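Local structure of possible flavin reductase (2R0X) at residues 69-74 with 106-111; 114-119 with 137-142. The protein probably binds FMN and reduces riboflavin or related flavins with NADPH. One frame throughout, in Å; residues are numbered along the deposited sequence.

Overall arrangement
The two contacts lie about 8 Å apart, centre to centre, on the same side of the chain's centre, and meet on one sheet of the split barrel, in which strands 67-72 and 114-126 are neighbours. In interaction 2 the strand of 114-119 pairs with 137-142, the two arms of a hairpin; its other edge pairs with 69-74, where Val-70 N lies 2.8 Å from Phe-116 O and Thr-72 N 2.8 Å from Ile-114 O. Interaction 1 lays 106-111 over the face of the sheet that carries Met-69, Asn-71, Asn-115 and Asp-117. Asn-115 ties the two together, since its ND2 donates to Asn-71 OD1 and to Leu-109 O. Phe-116 and Ile-139, on the other face, pack against the second subunit.

Interaction 1: 69-74 with 106-111; sequences MVNTLT and SPMLQD
On one face of the main sheet of this split barrel, the segment 106-111, with its short strand 108-109, runs nearly parallel to 69-74, their end-to-end directions 15° apart. The two are not paired backbone to backbone; the side chain of Asn-71 bridges them. Its CG stands anti to the carbonyl carbon (chi1 -60°), which sends the amide across the gap. OD1 accepts the N-H of Leu-109 at 2.9 Å in an almost straight bond (175° at the hydrogen), although the donor sits well above the carbonyl plane. On the other branch, ND2 reaches Pro-107 O at 3.4 Å, a weak bond. Both amide ends have further partners, OD1 taking Asn-115 ND2 and ND2 giving to Ile-21 O of strand 17-25.

Apolar groups fill in on both sides of the amide. The selenomethionine Met-69 leaves its backbone anti to N and then bends twice, curling CE back to 3.3 Å from Ser-106 O and 3.7 Å from Met-108 CB. Beyond Asn-71, the Leu-73 and Leu-109 side chains cross at about a right angle, their CD2 methyls meeting tip to tip at 3.5 Å, tighter than usual van der Waals contact. Farther along, the Thr-74 methyl CG2 touches Asp-111 O, and a water donates to that same oxygen at 2.7 Å while hydrogen bonding to Thr-74 OG1 at 2.8 Å. With both ends of its buried amide engaged, Asn-71 has its flip state fixed: a turned amide would set NH2 against the N-H of Leu-109.

Interaction 2: 114-119 with 137-142; sequences INFDCE and VDIHQS
Asn-115 turns its CG anti to the carbonyl carbon (chi1 -49°) while His-140 holds its own anti to the backbone N (chi1 -177°), so the two side chains lie side by side and point the same way, amide and imidazole planes 62° apart. Water 2 joins them: it donates to Asn-115 OD1 and sits in the plane of the ring at its edge, 2.9 Å from His-140 ND1. The ND2 branch of Asn-115 is directed elsewhere, to Asn-71 OD1 and Leu-109 O.

Beneath this pair the backbones are joined reciprocally, Asn-115 N to His-140 O at 2.8 Å and His-140 N to Asn-115 O at 2.9 Å. The strands are the arms of the antiparallel hairpin 114-126/129-141, their axes 4.7 Å apart. A classic beta bulge interrupts the register where Val-137 and Asp-138 both face Asp-117: Asp-117 O accepts Val-137 N in its carbonyl plane at 2.8 Å and the longer Asp-138 N at 3.3 Å from above that plane. In return Asp-117 N gives to Asp-138 O.

Asp-117 and Asp-138 project from the same face as Asn-115, with OD2 to OD2 at 5.2 Å. Thr-103 and Thr-104 donate to the Asp-117 carboxylate, and Asp-138 OD2 is bonded to Thr-103 OG1, which should ease any repulsion between the two charges. On the opposite face of the sheet, CG1 and CD1 of Ile-139 run alongside the Phe-116 ring near CD2, and Ala-11 of the second subunit packs on both residues. Past the bulge, Val-137 CG1 rests 3.7 Å from Glu-119 CD, against the carboxylate end of that extended side chain.

Interaction 1: 69-74 with 106-111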
# COMPACT_ATOMS: atom_id res chain seq x y z
N MSE A 69 11.50 -11.44 -0.52
CA MSE A 69 12.19 -10.16 -0.70
C MSE A 69 11.27 -9.20 -1.44
O MSE A 69 10.74 -9.58 -2.49
CB MSE A 69 13.43 -10.41 -1.55
CG MSE A 69 14.26 -9.16 -1.85
SE MSE A 69 15.45 -8.57 -0.47
CE MSE A 69 16.56 -10.18 -0.52
N VAL A 70 11.09 -8.00 -0.91
CA VAL A 70 10.41 -6.93 -1.64
C VAL A 70 11.51 -6.11 -2.32
O VAL A 70 12.31 -5.48 -1.65
CB VAL A 70 9.54 -6.05 -0.75
CG1 VAL A 70 8.93 -4.91 -1.53
CG2 VAL A 70 8.43 -6.91 -0.10
N ASN A 71 11.52 -6.14 -3.65
CA ASN A 71 12.47 -5.35 -4.45
C ASN A 71 11.75 -4.17 -5.09
O ASN A 71 11.01 -4.37 -6.08
CB ASN A 71 13.07 -6.25 -5.55
CG ASN A 71 13.79 -7.44 -4.99
OD1 ASN A 71 14.91 -7.32 -4.48
ND2 ASN A 71 13.17 -8.61 -5.08
N THR A 72 11.87 -3.02 -4.48
CA THR A 72 11.17 -1.83 -4.97
C THR A 72 11.93 -1.26 -6.17
O THR A 72 13.16 -1.19 -6.13
CB THR A 72 11.08 -0.80 -3.84
OG1 THR A 72 10.47 -1.39 -2.69
CG2 THR A 72 10.27 0.46 -4.29
N LEU A 73 11.21 -0.96 -7.25
CA LEU A 73 11.83 -0.68 -8.53
C LEU A 73 12.16 0.79 -8.74
O LEU A 73 11.42 1.69 -8.33
CB LEU A 73 10.94 -1.17 -9.66
CG LEU A 73 10.61 -2.67 -9.69
CD1 LEU A 73 9.87 -3.00 -10.94
CD2 LEU A 73 11.84 -3.55 -9.52
N THR A 74 13.27 1.00 -9.44
CA THR A 74 13.63 2.33 -9.93
C THR A 74 12.84 2.64 -11.20
O THR A 74 12.27 1.77 -11.86
CB THR A 74 15.12 2.48 -10.28
OG1 THR A 74 15.35 1.78 -11.49
CG2 THR A 74 16.06 1.98 -9.16
N SER A 106 15.97 -15.35 -0.40
CA SER A 106 15.10 -14.78 -1.41
C SER A 106 15.95 -13.90 -2.34
O SER A 106 16.82 -13.14 -1.87
CB SER A 106 14.01 -13.93 -0.76
OG SER A 106 13.22 -14.71 0.10
N PRO A 107 15.74 -13.96 -3.65
CA PRO A 107 16.60 -13.21 -4.57
C PRO A 107 16.48 -11.69 -4.43
O PRO A 107 15.38 -11.13 -4.48
CB PRO A 107 16.11 -13.66 -5.94
CG PRO A 107 15.43 -14.92 -5.73
CD PRO A 107 14.89 -14.92 -4.36
N MSE A 108 17.63 -11.05 -4.22
CA MSE A 108 17.76 -9.62 -4.14
C MSE A 108 18.07 -9.04 -5.49
O MSE A 108 19.09 -9.39 -6.10
CB MSE A 108 18.87 -9.23 -3.19
CG MSE A 108 18.84 -7.78 -2.79
SE MSE A 108 20.43 -7.02 -2.06
CE MSE A 108 21.05 -6.07 -3.59
N LEU A 109 17.22 -8.16 -5.99
CA LEU A 109 17.41 -7.52 -7.27
C LEU A 109 18.50 -6.46 -7.13
O LEU A 109 18.37 -5.50 -6.37
CB LEU A 109 16.09 -6.84 -7.68
CG LEU A 109 16.13 -6.01 -8.99
CD1 LEU A 109 16.59 -6.85 -10.15
CD2 LEU A 109 14.77 -5.42 -9.24
N GLN A 110 19.55 -6.63 -7.92
CA GLN A 110 20.58 -5.62 -8.06
C GLN A 110 20.04 -4.37 -8.75
O GLN A 110 19.19 -4.45 -9.65
CB GLN A 110 21.77 -6.22 -8.82
CG GLN A 110 22.53 -7.26 -8.00
CD GLN A 110 23.17 -6.68 -6.78
OE1 GLN A 110 23.82 -5.65 -6.86
NE2 GLN A 110 22.98 -7.31 -5.63
N ASP A 111 20.60 -3.22 -8.36
CA ASP A 111 20.21 -1.95 -8.95
C ASP A 111 18.75 -1.57 -8.68
O ASP A 111 18.19 -0.75 -9.39
CB ASP A 111 20.51 -1.93 -10.48
CG ASP A 111 21.03 -0.60 -11.01
OD1 ASP A 111 21.36 0.31 -10.22
OD2 ASP A 111 21.11 -0.48 -12.26
O HOH W 1 17.81 0.54 -11.75

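Interaction 2: 114-119 with 137-142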
# COMPACT_ATOMS: atom_id res chain seq x y z
N ILE A 114 15.08 -0.16 -3.49
CA ILE A 114 15.11 -0.63 -2.10
C ILE A 114 14.94 -2.13 -2.13
O ILE A 114 14.26 -2.65 -3.00
CB ILE A 114 13.92 -0.04 -1.22
CG1 ILE A 114 13.40 1.31 -1.72
CG2 ILE A 114 14.37 0.04 0.22
CD1 ILE A 114 12.08 1.73 -1.08
N ASN A 115 15.54 -2.81 -1.16
CA ASN A 115 15.40 -4.23 -0.99
C ASN A 115 15.08 -4.55 0.47
O ASN A 115 15.86 -4.20 1.35
CB ASN A 115 16.68 -4.99 -1.40
CG ASN A 115 17.22 -4.57 -2.78
OD1 ASN A 115 18.08 -3.69 -2.86
ND2 ASN A 115 16.76 -5.22 -3.83
N PHE A 116 13.93 -5.15 0.72
CA PHE A 116 13.52 -5.55 2.06
C PHE A 116 13.43 -7.07 2.12
O PHE A 116 12.60 -7.67 1.47
CB PHE A 116 12.13 -5.01 2.41
CG PHE A 116 11.93 -3.53 2.27
CD1 PHE A 116 11.52 -2.98 1.08
CD2 PHE A 116 12.08 -2.71 3.35
CE1 PHE A 116 11.26 -1.60 0.98
CE2 PHE A 116 11.78 -1.33 3.24
CZ PHE A 116 11.38 -0.82 2.05
N ASP A 117 14.33 -7.69 2.88
CA ASP A 117 14.34 -9.17 3.02
C ASP A 117 13.54 -9.53 4.26
O ASP A 117 13.77 -8.94 5.29
CB ASP A 117 15.79 -9.66 3.15
CG ASP A 117 15.94 -11.12 2.77
OD1 ASP A 117 14.95 -11.72 2.31
OD2 ASP A 117 17.07 -11.65 2.93
N CYS A 118 12.60 -10.44 4.10
CA CYS A 118 11.56 -10.66 5.09
C CYS A 118 11.27 -12.12 5.37
O CYS A 118 11.43 -13.01 4.55
CB CYS A 118 10.25 -10.05 4.59
SG CYS A 118 10.27 -8.30 4.13
N GLU A 119 10.80 -12.31 6.60
CA GLU A 119 10.18 -13.55 7.02
C GLU A 119 8.67 -13.39 6.99
O GLU A 119 8.16 -12.38 7.46
CB GLU A 119 10.62 -13.91 8.46
CG GLU A 119 12.10 -14.28 8.54
CD GLU A 119 12.67 -14.40 9.93
OE1 GLU A 119 11.99 -14.06 10.93
OE2 GLU A 119 13.86 -14.79 9.99
N VAL A 137 13.99 -8.53 8.03
CA VAL A 137 15.20 -9.01 8.68
C VAL A 137 16.49 -8.48 8.04
O VAL A 137 17.54 -8.64 8.66
CB VAL A 137 15.23 -10.53 8.81
CG1 VAL A 137 14.04 -11.01 9.68
CG2 VAL A 137 15.21 -11.21 7.44
N ASP A 138 16.43 -7.83 6.87
CA ASP A 138 17.61 -7.22 6.29
C ASP A 138 17.09 -6.19 5.27
O ASP A 138 16.04 -6.37 4.70
CB ASP A 138 18.52 -8.32 5.65
CG ASP A 138 19.96 -7.95 5.56
OD1 ASP A 138 20.31 -6.76 5.69
OD2 ASP A 138 20.76 -8.91 5.31
N ILE A 139 17.84 -5.12 5.07
CA ILE A 139 17.45 -4.03 4.16
C ILE A 139 18.70 -3.60 3.42
O ILE A 139 19.77 -3.49 3.99
CB ILE A 139 16.87 -2.82 4.90
CG1 ILE A 139 15.52 -3.15 5.54
CG2 ILE A 139 16.74 -1.58 3.99
CD1 ILE A 139 14.85 -2.00 6.31
N HIS A 140 18.52 -3.33 2.13
CA HIS A 140 19.49 -2.60 1.33
C HIS A 140 18.75 -1.42 0.71
O HIS A 140 17.67 -1.59 0.20
CB HIS A 140 20.04 -3.52 0.26
CG HIS A 140 21.11 -2.92 -0.59
ND1 HIS A 140 20.83 -2.13 -1.68
CD2 HIS A 140 22.46 -3.04 -0.53
CE1 HIS A 140 21.97 -1.75 -2.25
NE2 HIS A 140 22.97 -2.30 -1.58
N GLN A 141 19.35 -0.23 0.73
CA GLN A 141 18.70 0.93 0.07
C GLN A 141 19.63 1.64 -0.89
O GLN A 141 20.80 1.69 -0.68
CB GLN A 141 18.07 1.91 1.07
CG GLN A 141 18.95 2.24 2.24
CD GLN A 141 18.22 2.87 3.44
OE1 GLN A 141 17.61 3.92 3.30
NE2 GLN A 141 18.34 2.25 4.63
N SER A 142 19.05 2.20 -1.94
CA SER A 142 19.78 3.05 -2.86
C SER A 142 19.79 4.47 -2.37
O SER A 142 19.04 4.83 -1.46
CB SER A 142 19.13 3.00 -4.24
OG SER A 142 17.86 3.63 -4.25
O HOH W 2 18.46 -0.86 -2.88